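PDB 4OPF: Nrps/pks from Streptomyces albus, which is a ketosynthase domain of the oxazolomycin assembly line, from a family that typically condenses acyl units, though this member's own activity is uncertain. Local coordinates for residues A[221-225]-A[329-335]. Sequence-based numbering, arbitrary orientation.
Sequences FTPAE and PNIGHPQ
Phe221 holds CG anti to its carbonyl carbon (chi1 -69°), which sends the phenyl ring toward Pro329, where CE1 comes obliquely near the proline nitrogen; His333 has CG anti to its backbone N (chi1 -166°), which sets the imidazole where ND1 can accept from Gln335 N. The two side chains also meet at their roots, Phe221 CB to His333 CB at 3.8 Å. Between the two chains a single parallel bridge pairs Pro223 with His333. His333 N donates to Thr222 O at 2.9 Å, in a nearly straight bond (173°), and Ala224 N returns the link to His333 O at 3.1 Å. Just beyond, Pro334 CA adds a CH...O contact to Ala224 O at 3.4 Å. Packing is tight at Ala224, whose CB lies 3.1 Å from Ile331 O; Gly332, with positive phi after helix 328-331, passes so near Thr222 O that a beta carbon would clash. Gln335 turns its amide back, and NE2 donates to His333 O at 3.1 Å while also lying 3.9 Å from Pro223 CB. That carbonyl is therefore gripped from opposite faces of its plane, by Ala224 N and Gln335 NE2. With an alanine in place of Gln335, His333 O would probably lose the donor on one face of its plane and Pro223 CB the amide packed against it. Gln335 N donates to His333 ND1 at 3.2 Å, a bond off the ring plane that probably limits the turning of the imidazole. In ketosynthases this Asn-Ile-Gly-His turn carries an active-site histidine; consistent with that role, the His333 side chain touches Cys160. The chemistry implies a histidine whose backbone is tied to the loop before strand 226-234 and whose ring is probably held loosely through ND1.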
loop_
_atom_site.group_PDB
_atom_site.type_symbol
_atom_site.label_atom_id
_atom_site.label_comp_id
_atom_site.label_asym_id
_atom_site.label_seq_id
_atom_site.Cartn_x
_atom_site.Cartn_y
_atom_site.Cartn_z
ATOM N N PHE A 221 16.806 11.563 -18.453
ATOM C CA PHE A 221 17.900 12.003 -17.560
ATOM C C PHE A 221 18.911 10.926 -17.274
ATOM O O PHE A 221 18.656 9.762 -17.565
ATOM C CB PHE A 221 17.303 12.483 -16.245
ATOM C CG PHE A 221 16.540 13.745 -16.382
ATOM C CD1 PHE A 221 17.199 14.977 -16.303
ATOM C CD2 PHE A 221 15.174 13.714 -16.636
ATOM C CE1 PHE A 221 16.498 16.167 -16.454
ATOM C CE2 PHE A 221 14.454 14.894 -16.777
ATOM C CZ PHE A 221 15.110 16.123 -16.687
ATOM N N THR A 222 20.047 11.319 -16.693
ATOM C CA THR A 222 20.929 10.359 -16.056
ATOM C C THR A 222 20.181 9.679 -14.874
ATOM O O THR A 222 19.689 10.361 -13.985
ATOM C CB THR A 222 22.220 10.999 -15.484
ATOM O OG1 THR A 222 22.627 12.098 -16.288
ATOM C CG2 THR A 222 23.397 9.950 -15.415
ATOM N N PRO A 223 20.105 8.349 -14.884
ATOM C CA PRO A 223 19.678 7.678 -13.658
ATOM C C PRO A 223 20.607 8.063 -12.515
ATOM O O PRO A 223 21.808 8.294 -12.725
ATOM C CB PRO A 223 19.790 6.186 -13.994
ATOM C CG PRO A 223 19.722 6.123 -15.491
ATOM C CD PRO A 223 20.462 7.376 -15.940
ATOM N N ALA A 224 20.005 8.204 -11.339
ATOM C CA ALA A 224 20.681 8.669 -10.163
ATOM C C ALA A 224 20.249 7.870 -8.914
ATOM O O ALA A 224 19.247 7.177 -8.907
ATOM C CB ALA A 224 20.360 10.124 -9.945
ATOM N N GLU A 225 20.993 8.062 -7.856
ATOM C CA GLU A 225 20.759 7.425 -6.587
ATOM C C GLU A 225 20.186 8.474 -5.689
ATOM O O GLU A 225 20.258 9.670 -5.974
ATOM C CB GLU A 225 22.054 6.866 -6.045
ATOM C CG GLU A 225 22.565 5.759 -6.924
ATOM C CD GLU A 225 23.788 5.066 -6.342
ATOM O OE1 GLU A 225 24.659 5.744 -5.714
ATOM O OE2 GLU A 225 23.874 3.828 -6.532
ATOM N N PRO A 329 17.385 18.396 -13.176
ATOM C CA PRO A 329 18.628 18.944 -13.734
ATOM C C PRO A 329 19.734 19.081 -12.677
ATOM O O PRO A 329 20.892 19.093 -13.037
ATOM C CB PRO A 329 18.204 20.322 -14.242
ATOM C CG PRO A 329 16.733 20.192 -14.454
ATOM C CD PRO A 329 16.279 19.347 -13.293
ATOM N N ASN A 330 19.395 19.146 -11.385
ATOM C CA ASN A 330 20.384 19.243 -10.337
ATOM C C ASN A 330 20.974 17.879 -9.939
ATOM O O ASN A 330 22.154 17.802 -9.641
ATOM C CB ASN A 330 19.785 19.834 -9.070
ATOM C CG ASN A 330 19.100 21.188 -9.290
ATOM O OD1 ASN A 330 17.954 21.274 -9.774
ATOM N ND2 ASN A 330 19.762 22.237 -8.871
ATOM N N ILE A 331 20.150 16.839 -9.844
ATOM C CA ILE A 331 20.623 15.555 -9.320
ATOM C C ILE A 331 20.345 14.335 -10.181
ATOM O O ILE A 331 20.681 13.230 -9.760
ATOM C CB ILE A 331 20.025 15.249 -7.952
ATOM C CG1 ILE A 331 18.532 15.071 -8.050
ATOM C CG2 ILE A 331 20.406 16.343 -6.953
ATOM C CD1 ILE A 331 17.874 14.647 -6.729
ATOM N N GLY A 332 19.815 14.532 -11.388
ATOM C CA GLY A 332 19.379 13.443 -12.274
ATOM C C GLY A 332 18.019 12.891 -11.867
ATOM O O GLY A 332 17.285 13.550 -11.152
ATOM N N HIS A 333 17.702 11.662 -12.294
ATOM C CA HIS A 333 16.419 11.028 -12.037
ATOM C C HIS A 333 16.595 9.885 -11.013
ATOM O O HIS A 333 17.013 8.798 -11.382
ATOM C CB HIS A 333 15.849 10.446 -13.333
ATOM C CG HIS A 333 14.396 10.068 -13.237
ATOM N ND1 HIS A 333 13.804 9.637 -12.069
ATOM C CD2 HIS A 333 13.417 10.041 -14.173
ATOM C CE1 HIS A 333 12.525 9.381 -12.280
ATOM N NE2 HIS A 333 12.259 9.624 -13.551
ATOM N N PRO A 334 16.271 10.119 -9.728
ATOM C CA PRO A 334 16.494 9.087 -8.694
ATOM C C PRO A 334 15.445 7.981 -8.609
ATOM O O PRO A 334 15.272 7.406 -7.541
ATOM C CB PRO A 334 16.545 9.885 -7.383
ATOM C CG PRO A 334 16.115 11.265 -7.698
ATOM C CD PRO A 334 15.735 11.364 -9.164
ATOM N N GLN A 335 14.797 7.660 -9.721
ATOM C CA GLN A 335 13.827 6.579 -9.826
ATOM C C GLN A 335 12.831 6.556 -8.622
ATOM O O GLN A 335 12.109 7.529 -8.413
ATOM C CB GLN A 335 14.575 5.257 -9.997
ATOM C CG GLN A 335 15.801 5.361 -10.884
ATOM C CD GLN A 335 15.444 5.438 -12.349
ATOM O OE1 GLN A 335 14.708 4.588 -12.853
ATOM N NE2 GLN A 335 15.968 6.457 -13.055
#